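Local coordinates for protein putative cytochrome P450 154A1 (Streptomyces coelicolor, PDB 1ODO) that binds haem as a putative member of the cytochrome P450 family and also holds 4-phenyl-1H-imidazole in a pocket beside it, at residues H285-P293 and V390-H398; T247-L258 and E363-F372. All coordinates share one frame; numbering follows the deposited sequence. Where two conformers were deposited one is given.

Contact 1. Residues H285-P293 and V390-H398; sequences HEPAVKHLP and VPSLISNGH. With HEM (protoporphyrin IX containing Fe), chain B.
Ser392 meets Lys290 where a buried C-terminal loop of the cytochrome P450 fold pairs, through one antiparallel beta bridge, with the chain leaving helix 275-285. The Ser392 carbonyl O takes Lys290 NZ at 2.8 Å, the donor in the carbonyl plane. The lysine arrives there because its chain bends at chi3 (-71°). Ser392 OG accepts from the backbone N atoms of Ile394 and Ser395, making an ST turn and ST motif that shape the loop, and is also hydrogen-bonded to the carbonyl O of Phe175. The next carbonyl, Leu393 O, lies at the edge of the His291 imidazole, 3.3 Å from its CD2; Glu20 and Ser318 hold the two ring nitrogens. Ile394 O receives Lys290 N in an almost straight bond of 2.9 Å, while Ile394 CG2 packs beside Val289 CG1. Ser395 and Val289 form the non-hydrogen-bonded pair, flanked by that bond and by Asn396 N to Ala288 O at 3.0 Å. The Ala288 methyl, turned away from the loop 390-398, rests against the haem, CB 3.9 Å from CAC. Asn396 points its amide across the contact: ND2 gives both hydrogens, one to Pro287 O and one to Glu286 OE1, an oxygen that His17 also holds. Its other amide atom, OD1, accepts from a water that in turn takes Lys290 NZ at 2.8 Å.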
loop_
_atom_site.group_PDB
_atom_site.type_symbol
_atom_site.label_atom_id
_atom_site.label_comp_id
_atom_site.label_asym_id
_atom_site.label_seq_id
_atom_site.Cartn_x
_atom_site.Cartn_y
_atom_site.Cartn_z
ATOM N N HIS A 285 -5.339 -10.583 6.930
ATOM C CA HIS A 285 -4.941 -10.460 8.334
ATOM C C HIS A 285 -4.068 -9.258 8.712
ATOM O O HIS A 285 -4.258 -8.653 9.773
ATOM C CB HIS A 285 -4.256 -11.773 8.753
ATOM C CG HIS A 285 -4.135 -11.961 10.234
ATOM N ND1 HIS A 285 -2.933 -11.859 10.901
ATOM C CD2 HIS A 285 -5.063 -12.263 11.174
ATOM C CE1 HIS A 285 -3.125 -12.090 12.188
ATOM N NE2 HIS A 285 -4.409 -12.338 12.379
ATOM N N GLU A 286 -3.105 -8.919 7.863
ATOM C CA GLU A 286 -2.227 -7.783 8.140
ATOM C C GLU A 286 -1.916 -7.026 6.853
ATOM O O GLU A 286 -0.780 -7.029 6.376
ATOM C CB GLU A 286 -0.924 -8.254 8.792
ATOM C CG GLU A 286 -1.114 -8.905 10.155
ATOM C CD GLU A 286 -1.530 -7.926 11.244
ATOM O OE1 GLU A 286 -1.833 -6.751 10.936
ATOM O OE2 GLU A 286 -1.555 -8.342 12.419
ATOM N N PRO A 287 -2.934 -6.376 6.266
ATOM C CA PRO A 287 -2.770 -5.611 5.024
ATOM C C PRO A 287 -1.791 -4.453 5.212
ATOM O O PRO A 287 -1.695 -3.893 6.305
ATOM C CB PRO A 287 -4.195 -5.145 4.714
ATOM C CG PRO A 287 -4.820 -5.035 6.073
ATOM C CD PRO A 287 -4.316 -6.279 6.769
ATOM N N ALA A 288 -1.079 -4.096 4.145
ATOM C CA ALA A 288 -0.098 -3.008 4.187
ATOM C C ALA A 288 -0.667 -1.602 4.369
ATOM O O ALA A 288 0.012 -0.724 4.910
ATOM C CB ALA A 288 0.781 -3.053 2.929
ATOM N N VAL A 289 -1.896 -1.382 3.910
ATOM C CA VAL A 289 -2.543 -0.076 4.032
ATOM C C VAL A 289 -3.774 -0.246 4.925
ATOM O O VAL A 289 -4.756 -0.873 4.529
ATOM C CB VAL A 289 -2.966 0.456 2.649
ATOM C CG1 VAL A 289 -3.728 1.767 2.796
ATOM C CG2 VAL A 289 -1.728 0.652 1.784
ATOM N N LYS A 290 -3.720 0.319 6.126
ATOM C CA LYS A 290 -4.831 0.208 7.070
ATOM C C LYS A 290 -6.037 1.110 6.839
ATOM O O LYS A 290 -7.174 0.698 7.068
ATOM C CB LYS A 290 -4.305 0.419 8.493
ATOM C CG LYS A 290 -3.235 -0.594 8.895
ATOM C CD LYS A 290 -2.599 -0.244 10.236
ATOM C CE LYS A 290 -1.716 0.991 10.122
ATOM N NZ LYS A 290 -1.077 1.343 11.427
ATOM N N HIS A 291 -5.786 2.341 6.405
ATOM C CA HIS A 291 -6.856 3.309 6.149
ATOM C C HIS A 291 -6.502 4.025 4.856
ATOM O O HIS A 291 -5.325 4.300 4.601
ATOM C CB HIS A 291 -6.929 4.335 7.283
ATOM C CG HIS A 291 -7.151 3.736 8.637
ATOM N ND1 HIS A 291 -8.389 3.319 9.077
ATOM C CD2 HIS A 291 -6.289 3.492 9.653
ATOM C CE1 HIS A 291 -8.280 2.844 10.305
ATOM N NE2 HIS A 291 -7.015 2.936 10.678
ATOM N N LEU A 292 -7.512 4.359 4.058
ATOM C CA LEU A 292 -7.261 5.038 2.792
ATOM C C LEU A 292 -7.900 6.415 2.652
ATOM O O LEU A 292 -9.103 6.535 2.459
ATOM C CB LEU A 292 -7.726 4.139 1.633
ATOM C CG LEU A 292 -7.205 4.362 0.202
ATOM C CD1 LEU A 292 -7.722 5.680 -0.372
ATOM C CD2 LEU A 292 -5.684 4.337 0.218
ATOM N N PRO A 293 -7.098 7.479 2.774
ATOM C CA PRO A 293 -7.640 8.835 2.631
ATOM C C PRO A 293 -7.632 9.155 1.129
ATOM O O PRO A 293 -6.641 8.891 0.456
ATOM C CB PRO A 293 -6.645 9.683 3.411
ATOM C CG PRO A 293 -5.356 8.980 3.170
ATOM C CD PRO A 293 -5.713 7.512 3.280
ATOM N N VAL A 390 5.926 0.319 12.310
ATOM C CA VAL A 390 6.400 1.501 11.612
ATOM C C VAL A 390 5.458 2.598 12.123
ATOM O O VAL A 390 4.255 2.370 12.259
ATOM C CB VAL A 390 6.231 1.338 10.087
ATOM C CG1 VAL A 390 6.379 2.682 9.391
ATOM C CG2 VAL A 390 7.264 0.349 9.558
ATOM N N PRO A 391 5.992 3.788 12.437
ATOM C CA PRO A 391 5.169 4.897 12.940
ATOM C C PRO A 391 4.258 5.473 11.862
ATOM O O PRO A 391 4.575 6.491 11.249
ATOM C CB PRO A 391 6.212 5.912 13.413
ATOM C CG PRO A 391 7.424 5.067 13.698
ATOM C CD PRO A 391 7.422 4.122 12.535
ATOM N N SER A 392 3.121 4.819 11.635
ATOM C CA SER A 392 2.186 5.284 10.624
ATOM C C SER A 392 0.769 4.778 10.855
ATOM O O SER A 392 0.557 3.628 11.248
ATOM C CB SER A 392 2.657 4.832 9.237
ATOM O OG SER A 392 1.770 5.276 8.222
ATOM N N LEU A 393 -0.195 5.657 10.607
ATOM C CA LEU A 393 -1.602 5.327 10.768
ATOM C C LEU A 393 -2.028 4.604 9.487
ATOM O O LEU A 393 -3.036 3.903 9.455
ATOM C CB LEU A 393 -2.410 6.616 10.943
ATOM C CG LEU A 393 -3.939 6.552 10.905
ATOM C CD1 LEU A 393 -4.457 5.671 12.035
ATOM C CD2 LEU A 393 -4.495 7.964 11.038
ATOM N N ILE A 394 -1.231 4.772 8.433
ATOM C CA ILE A 394 -1.516 4.147 7.146
ATOM C C ILE A 394 -0.735 2.848 6.920
ATOM O O ILE A 394 -1.331 1.787 6.735
ATOM C CB ILE A 394 -1.218 5.133 5.988
ATOM C CG1 ILE A 394 -2.069 6.399 6.163
ATOM C CG2 ILE A 394 -1.518 4.475 4.644
ATOM C CD1 ILE A 394 -1.799 7.475 5.134
ATOM N N SER A 395 0.594 2.931 6.936
ATOM C CA SER A 395 1.431 1.747 6.728
ATOM C C SER A 395 1.398 0.771 7.898
ATOM O O SER A 395 1.444 1.180 9.057
ATOM C CB SER A 395 2.880 2.161 6.464
ATOM O OG SER A 395 2.983 2.871 5.245
ATOM N N ASN A 396 1.335 -0.522 7.579
ATOM C CA ASN A 396 1.293 -1.575 8.586
ATOM C C ASN A 396 2.481 -2.532 8.424
ATOM O O ASN A 396 2.443 -3.464 7.621
ATOM C CB ASN A 396 -0.032 -2.343 8.473
ATOM C CG ASN A 396 -0.131 -3.507 9.449
ATOM O OD1 ASN A 396 0.443 -3.475 10.537
ATOM N ND2 ASN A 396 -0.891 -4.534 9.069
ATOM N N GLY A 397 3.540 -2.284 9.185
ATOM C CA GLY A 397 4.717 -3.133 9.111
ATOM C C GLY A 397 5.566 -2.988 10.359
ATOM O O GLY A 397 5.229 -2.212 11.252
ATOM N N HIS A 398 6.655 -3.748 10.431
ATOM C CA HIS A 398 7.550 -3.691 11.581
ATOM C C HIS A 398 8.717 -2.781 11.222
ATOM O O HIS A 398 9.129 -2.725 10.069
ATOM C CB HIS A 398 8.087 -5.088 11.931
ATOM C CG HIS A 398 7.025 -6.075 12.306
ATOM N ND1 HIS A 398 6.389 -6.876 11.380
ATOM C CD2 HIS A 398 6.478 -6.381 13.507
ATOM C CE1 HIS A 398 5.496 -7.632 11.995
ATOM N NE2 HIS A 398 5.531 -7.351 13.286
HETATM C CHA HEM B . -4.336 2.033 -5.280
HETATM C CHB HEM B . -0.338 0.986 -7.751
HETATM C CHC HEM B . 0.945 -2.186 -4.344
HETATM C CHD HEM B . -3.037 -1.112 -1.882
HETATM C C1A HEM B . -3.383 2.031 -6.270
HETATM C C2A HEM B . -3.396 2.845 -7.481
HETATM C C3A HEM B . -2.280 2.558 -8.166
HETATM C C4A HEM B . -1.539 1.555 -7.415
HETATM C CMA HEM B . -1.818 3.157 -9.507
HETATM C CAA HEM B . -4.516 3.841 -7.849
HETATM C CBA HEM B . -5.685 3.117 -8.541
HETATM C CGA HEM B . -6.864 4.003 -8.940
HETATM O O1A HEM B . -7.136 4.965 -8.139
HETATM O O2A HEM B . -7.470 3.737 -9.977
HETATM C C1B HEM B . 0.365 0.045 -7.046
HETATM C C2B HEM B . 1.642 -0.507 -7.464
HETATM C C3B HEM B . 2.011 -1.405 -6.506
HETATM C C4B HEM B . 0.974 -1.415 -5.498
HETATM C CMB HEM B . 2.392 -0.111 -8.753
HETATM C CAB HEM B . 3.278 -2.280 -6.435
HETATM C CBB HEM B . 3.384 -3.337 -7.547
HETATM C C1C HEM B . -0.046 -2.173 -3.373
HETATM C C2C HEM B . -0.021 -3.004 -2.159
HETATM C C3C HEM B . -1.139 -2.700 -1.462
HETATM C C4C HEM B . -1.852 -1.701 -2.231
HETATM C CMC HEM B . 1.127 -4.007 -1.827
HETATM C CAC HEM B . -1.665 -3.229 -0.102
HETATM C CBC HEM B . -1.650 -4.748 0.106
HETATM C C1D HEM B . -3.742 -0.166 -2.571
HETATM C C2D HEM B . -4.985 0.436 -2.146
HETATM C C3D HEM B . -5.349 1.329 -3.095
HETATM C C4D HEM B . -4.338 1.275 -4.127
HETATM C CMD HEM B . -5.713 0.100 -0.829
HETATM C CAD HEM B . -6.586 2.241 -3.053
HETATM C CBD HEM B . -7.964 1.591 -3.225
HETATM C CGD HEM B . -8.988 2.696 -3.076
HETATM O O1D HEM B . -9.697 2.716 -2.062
HETATM O O2D HEM B . -9.016 3.555 -3.987
HETATM N NA HEM B . -2.249 1.254 -6.263
HETATM N NB HEM B . -0.020 -0.522 -5.836
HETATM N NC HEM B . -1.175 -1.393 -3.394
HETATM N ND HEM B . -3.345 0.363 -3.796
HETATM FE FE HEM B . -1.717 -0.081 -4.820
HETATM O O HOH W 1 2.224 0.498 3.265
HETATM O O HOH W 2 0.453 -0.797 12.293
#

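Contact 2. Residues T247-L258 and E363-F372; sequences TVNVIDQAVHTL and EVTLALESLF. With HEM (protoporphyrin IX containing Fe), chain B.
Val364 sits as a knob in a hole formed by Thr247, Val250, Ile251 and Ala254, at the start of a helix-helix contact in the cytochrome P450 core. Helices I (its 247-258 part) and L (363-372) run in the same general sense here, their axes 9.7 Å apart and inclined by 39°. No hydrogen bond joins them; the contact is apolar packing. Val364 is the pivot of the tight part: its CG2, which lies beside the backbone N, is 3.7 Å from Val250 CG1, the two side chains crossing near a right angle, and 3.9 Å from Ile251 CG1. One turn on, Leu368 lays CD2 against both Ala254 CB and Val255 CG2, the latter at 3.8 Å. The closest approach comes at the far end, where Leu258 CD1 stands 3.5 Å from Phe372 CE1 and meets the ring obliquely. At the haem end Thr247 and Val250 work both ways. Each turns one branch to helix 363-372 and the other to the porphyrin methyl CMC, which Val250 CG2 approaches to 3.8 Å.

To one flank of this row the fit is looser: Ile251 CD1 and Ala367 CB only just meet, at 4.5 Å. On the outer side of helix 363-372, Glu369 is exposed and Thr365 and Ser370 partly so, and none of them touches helix 247-258. Leu366 and Ser370 turn instead to helix 108-131. Helix 147-157 lies against Thr247, Glu363 and Ala367, completing with these helices the D, E, I, L bundle of the P450 fold, while helix 275-285 borders the contact at Ala254 and Val364.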
loop_
_atom_site.group_PDB
_atom_site.type_symbol
_atom_site.label_atom_id
_atom_site.label_comp_id
_atom_site.label_asym_id
_atom_site.label_seq_id
_atom_site.Cartn_x
_atom_site.Cartn_y
_atom_site.Cartn_z
ATOM N N THR A 247 4.436 -2.675 -0.754
ATOM C CA THR A 247 4.761 -4.090 -0.956
ATOM C C THR A 247 5.744 -4.578 0.112
ATOM O O THR A 247 5.686 -5.732 0.543
ATOM C CB THR A 247 5.338 -4.373 -2.364
ATOM O OG1 THR A 247 4.378 -3.995 -3.360
ATOM C CG2 THR A 247 5.634 -5.859 -2.525
ATOM N N VAL A 248 6.639 -3.692 0.537
ATOM C CA VAL A 248 7.627 -4.034 1.553
ATOM C C VAL A 248 6.932 -4.584 2.797
ATOM O O VAL A 248 7.406 -5.534 3.417
ATOM C CB VAL A 248 8.464 -2.796 1.960
ATOM C CG1 VAL A 248 7.544 -1.653 2.356
ATOM C CG2 VAL A 248 9.396 -3.150 3.116
ATOM N N ASN A 249 5.800 -3.985 3.152
ATOM C CA ASN A 249 5.046 -4.417 4.320
ATOM C C ASN A 249 4.364 -5.764 4.177
ATOM O O ASN A 249 4.176 -6.478 5.164
ATOM C CB ASN A 249 4.041 -3.337 4.703
ATOM C CG ASN A 249 4.726 -2.065 5.132
ATOM O OD1 ASN A 249 5.681 -2.102 5.911
ATOM N ND2 ASN A 249 4.254 -0.930 4.629
ATOM N N VAL A 250 3.986 -6.118 2.955
ATOM C CA VAL A 250 3.334 -7.397 2.739
ATOM C C VAL A 250 4.396 -8.480 2.915
ATOM O O VAL A 250 4.139 -9.522 3.514
ATOM C CB VAL A 250 2.733 -7.497 1.328
ATOM C CG1 VAL A 250 1.971 -8.806 1.187
ATOM C CG2 VAL A 250 1.808 -6.313 1.069
ATOM N N ILE A 251 5.595 -8.233 2.396
ATOM C CA ILE A 251 6.679 -9.209 2.520
ATOM C C ILE A 251 7.016 -9.357 4.005
ATOM O O ILE A 251 7.198 -10.463 4.512
ATOM C CB ILE A 251 7.930 -8.750 1.738
ATOM C CG1 ILE A 251 7.612 -8.723 0.236
ATOM C CG2 ILE A 251 9.111 -9.680 2.039
ATOM C CD1 ILE A 251 8.756 -8.243 -0.650
ATOM N N ASP A 252 7.091 -8.218 4.685
ATOM C CA ASP A 252 7.392 -8.137 6.112
ATOM C C ASP A 252 6.396 -8.991 6.903
ATOM O O ASP A 252 6.778 -9.931 7.607
ATOM C CB ASP A 252 7.292 -6.662 6.545
ATOM C CG ASP A 252 7.397 -6.457 8.060
ATOM O OD1 ASP A 252 7.002 -7.347 8.839
ATOM O OD2 ASP A 252 7.855 -5.371 8.474
ATOM N N GLN A 253 5.114 -8.661 6.774
ATOM C CA GLN A 253 4.059 -9.381 7.475
ATOM C C GLN A 253 3.971 -10.867 7.140
ATOM O O GLN A 253 3.784 -11.690 8.036
ATOM C CB GLN A 253 2.711 -8.708 7.212
ATOM C CG GLN A 253 2.615 -7.275 7.729
ATOM C CD GLN A 253 2.601 -7.180 9.251
ATOM O OE1 GLN A 253 2.647 -8.190 9.953
ATOM N NE2 GLN A 253 2.538 -5.957 9.763
ATOM N N ALA A 254 4.107 -11.219 5.863
ATOM C CA ALA A 254 4.032 -12.623 5.469
ATOM C C ALA A 254 5.155 -13.418 6.126
ATOM O O ALA A 254 4.924 -14.474 6.706
ATOM C CB ALA A 254 4.111 -12.756 3.945
ATOM N N VAL A 255 6.378 -12.905 6.035
ATOM C CA VAL A 255 7.512 -13.595 6.633
ATOM C C VAL A 255 7.363 -13.680 8.146
ATOM O O VAL A 255 7.527 -14.748 8.731
ATOM C CB VAL A 255 8.845 -12.885 6.301
ATOM C CG1 VAL A 255 9.995 -13.569 7.032
ATOM C CG2 VAL A 255 9.085 -12.922 4.806
ATOM N N HIS A 256 7.040 -12.557 8.777
ATOM C CA HIS A 256 6.879 -12.531 10.227
ATOM C C HIS A 256 5.832 -13.531 10.708
ATOM O O HIS A 256 6.010 -14.176 11.743
ATOM C CB HIS A 256 6.515 -11.122 10.701
ATOM C CG HIS A 256 6.499 -10.976 12.191
ATOM N ND1 HIS A 256 5.371 -11.195 12.951
ATOM C CD2 HIS A 256 7.489 -10.677 13.065
ATOM C CE1 HIS A 256 5.666 -11.040 14.229
ATOM N NE2 HIS A 256 6.946 -10.725 14.325
ATOM N N THR A 257 4.742 -13.664 9.962
ATOM C CA THR A 257 3.695 -14.597 10.346
ATOM C C THR A 257 4.214 -16.032 10.263
ATOM O O THR A 257 3.995 -16.834 11.172
ATOM C CB THR A 257 2.457 -14.447 9.443
ATOM O OG1 THR A 257 1.844 -13.177 9.689
ATOM C CG2 THR A 257 1.444 -15.543 9.725
ATOM N N LEU A 258 4.915 -16.350 9.180
ATOM C CA LEU A 258 5.451 -17.695 9.002
ATOM C C LEU A 258 6.508 -18.039 10.043
ATOM O O LEU A 258 6.721 -19.215 10.342
ATOM C CB LEU A 258 6.042 -17.854 7.597
ATOM C CG LEU A 258 5.069 -17.758 6.419
ATOM C CD1 LEU A 258 5.846 -17.599 5.122
ATOM C CD2 LEU A 258 4.187 -19.000 6.368
ATOM N N GLU A 363 5.383 -10.499 -6.681
ATOM C CA GLU A 363 6.599 -10.168 -5.948
ATOM C C GLU A 363 6.685 -10.904 -4.619
ATOM O O GLU A 363 7.705 -11.511 -4.300
ATOM C CB GLU A 363 6.674 -8.660 -5.674
ATOM C CG GLU A 363 7.061 -7.813 -6.880
ATOM C CD GLU A 363 7.224 -6.344 -6.527
ATOM O OE1 GLU A 363 7.810 -6.048 -5.464
ATOM O OE2 GLU A 363 6.783 -5.484 -7.317
ATOM N N VAL A 364 5.608 -10.850 -3.843
ATOM C CA VAL A 364 5.588 -11.511 -2.546
ATOM C C VAL A 364 5.622 -13.032 -2.626
ATOM O O VAL A 364 6.363 -13.675 -1.882
ATOM C CB VAL A 364 4.358 -11.083 -1.722
ATOM C CG1 VAL A 364 4.433 -11.686 -0.329
ATOM C CG2 VAL A 364 4.293 -9.562 -1.638
ATOM N N THR A 365 4.831 -13.617 -3.517
ATOM C CA THR A 365 4.823 -15.070 -3.632
ATOM C C THR A 365 6.210 -15.578 -4.039
ATOM O O THR A 365 6.711 -16.548 -3.471
ATOM C CB THR A 365 3.752 -15.565 -4.641
ATOM O OG1 THR A 365 4.029 -15.042 -5.943
ATOM C CG2 THR A 365 2.363 -15.106 -4.204
ATOM N N LEU A 366 6.836 -14.908 -5.002
ATOM C CA LEU A 366 8.165 -15.306 -5.459
ATOM C C LEU A 366 9.201 -15.146 -4.347
ATOM O O LEU A 366 10.047 -16.022 -4.136
ATOM C CB LEU A 366 8.587 -14.470 -6.671
ATOM C CG LEU A 366 7.955 -14.848 -8.014
ATOM C CD1 LEU A 366 8.438 -13.891 -9.086
ATOM C CD2 LEU A 366 8.335 -16.283 -8.374
ATOM N N ALA A 367 9.132 -14.025 -3.634
ATOM C CA ALA A 367 10.068 -13.768 -2.549
ATOM C C ALA A 367 9.963 -14.855 -1.481
ATOM O O ALA A 367 10.975 -15.390 -1.031
ATOM C CB ALA A 367 9.799 -12.397 -1.937
ATOM N N LEU A 368 8.739 -15.196 -1.087
ATOM C CA LEU A 368 8.544 -16.226 -0.070
ATOM C C LEU A 368 9.119 -17.572 -0.490
ATOM O O LEU A 368 9.851 -18.203 0.269
ATOM C CB LEU A 368 7.059 -16.398 0.250
ATOM C CG LEU A 368 6.366 -15.229 0.951
ATOM C CD1 LEU A 368 4.901 -15.579 1.172
ATOM C CD2 LEU A 368 7.053 -14.935 2.279
ATOM N N GLU A 369 8.777 -17.999 -1.700
ATOM C CA GLU A 369 9.247 -19.271 -2.236
ATOM C C GLU A 369 10.766 -19.362 -2.238
ATOM O O GLU A 369 11.340 -20.351 -1.778
ATOM C CB GLU A 369 8.715 -19.463 -3.659
ATOM C CG GLU A 369 9.220 -20.720 -4.347
ATOM C CD GLU A 369 8.572 -20.946 -5.697
ATOM O OE1 GLU A 369 8.597 -20.024 -6.538
ATOM O OE2 GLU A 369 8.042 -22.053 -5.919
ATOM N N SER A 370 11.414 -18.319 -2.746
ATOM C CA SER A 370 12.869 -18.276 -2.814
ATOM C C SER A 370 13.520 -18.231 -1.433
ATOM O O SER A 370 14.458 -18.979 -1.158
ATOM C CB SER A 370 13.306 -17.060 -3.638
ATOM O OG SER A 370 14.717 -16.987 -3.754
ATOM N N LEU A 371 13.013 -17.362 -0.564
ATOM C CA LEU A 371 13.546 -17.216 0.785
ATOM C C LEU A 371 13.484 -18.494 1.621
ATOM O O LEU A 371 14.504 -18.961 2.135
ATOM C CB LEU A 371 12.803 -16.099 1.519
ATOM C CG LEU A 371 13.263 -15.820 2.953
ATOM C CD1 LEU A 371 14.687 -15.285 2.936
ATOM C CD2 LEU A 371 12.329 -14.813 3.606
ATOM N N PHE A 372 12.293 -19.061 1.768
ATOM C CA PHE A 372 12.157 -20.282 2.554
ATOM C C PHE A 372 12.718 -21.501 1.836
ATOM O O PHE A 372 13.005 -22.523 2.459
ATOM C CB PHE A 372 10.695 -20.508 2.947
ATOM C CG PHE A 372 10.216 -19.572 4.013
ATOM C CD1 PHE A 372 9.678 -18.331 3.682
ATOM C CD2 PHE A 372 10.363 -19.904 5.356
ATOM C CE1 PHE A 372 9.295 -17.428 4.680
ATOM C CE2 PHE A 372 9.983 -19.012 6.360
ATOM C CZ PHE A 372 9.448 -17.770 6.021
HETATM C CHA HEM B . -4.336 2.033 -5.280
HETATM C CHB HEM B . -0.338 0.986 -7.751
HETATM C CHC HEM B . 0.945 -2.186 -4.344
HETATM C CHD HEM B . -3.037 -1.112 -1.882
HETATM C C1A HEM B . -3.383 2.031 -6.270
HETATM C C2A HEM B . -3.396 2.845 -7.481
HETATM C C3A HEM B . -2.280 2.558 -8.166
HETATM C C4A HEM B . -1.539 1.555 -7.415
HETATM C CMA HEM B . -1.818 3.157 -9.507
HETATM C CAA HEM B . -4.516 3.841 -7.849
HETATM C CBA HEM B . -5.685 3.117 -8.541
HETATM C CGA HEM B . -6.864 4.003 -8.940
HETATM O O1A HEM B . -7.136 4.965 -8.139
HETATM O O2A HEM B . -7.470 3.737 -9.977
HETATM C C1B HEM B . 0.365 0.045 -7.046
HETATM C C2B HEM B . 1.642 -0.507 -7.464
HETATM C C3B HEM B . 2.011 -1.405 -6.506
HETATM C C4B HEM B . 0.974 -1.415 -5.498
HETATM C CMB HEM B . 2.392 -0.111 -8.753
HETATM C CAB HEM B . 3.278 -2.280 -6.435
HETATM C CBB HEM B . 3.384 -3.337 -7.547
HETATM C C1C HEM B . -0.046 -2.173 -3.373
HETATM C C2C HEM B . -0.021 -3.004 -2.159
HETATM C C3C HEM B . -1.139 -2.700 -1.462
HETATM C C4C HEM B . -1.852 -1.701 -2.231
HETATM C CMC HEM B . 1.127 -4.007 -1.827
HETATM C CAC HEM B . -1.665 -3.229 -0.102
HETATM C CBC HEM B . -1.650 -4.748 0.106
HETATM C C1D HEM B . -3.742 -0.166 -2.571
HETATM C C2D HEM B . -4.985 0.436 -2.146
HETATM C C3D HEM B . -5.349 1.329 -3.095
HETATM C C4D HEM B . -4.338 1.275 -4.127
HETATM C CMD HEM B . -5.713 0.100 -0.829
HETATM C CAD HEM B . -6.586 2.241 -3.053
HETATM C CBD HEM B . -7.964 1.591 -3.225
HETATM C CGD HEM B . -8.988 2.696 -3.076
HETATM O O1D HEM B . -9.697 2.716 -2.062
HETATM O O2D HEM B . -9.016 3.555 -3.987
HETATM N NA HEM B . -2.249 1.254 -6.263
HETATM N NB HEM B . -0.020 -0.522 -5.836
HETATM N NC HEM B . -1.175 -1.393 -3.394
HETATM N ND HEM B . -3.345 0.363 -3.796
HETATM FE FE HEM B . -1.717 -0.081 -4.820
#

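Overall arrangement
From the N terminus, the chain reaches helix 247-260 first, then 285-293, then helix 357-374, and last the loop 390-398. The two contacts therefore cross rather than nest: contact 2 closes a loop of 104 residues, contact 1 one of 96, and each begins or ends inside the other. Contact 2 joins two core helices; contact 1 ties the approach to strand 292-297 to the C-terminal loop. Both reach the haem, through different residues. They also meet directly, their centres about 16 Å apart: His398 ND1 is hydrogen-bonded to Asp252 OD1 at 2.7 Å, its ring meets that of His256, and Gln253 NE2 makes a weak bond to Asn396 O.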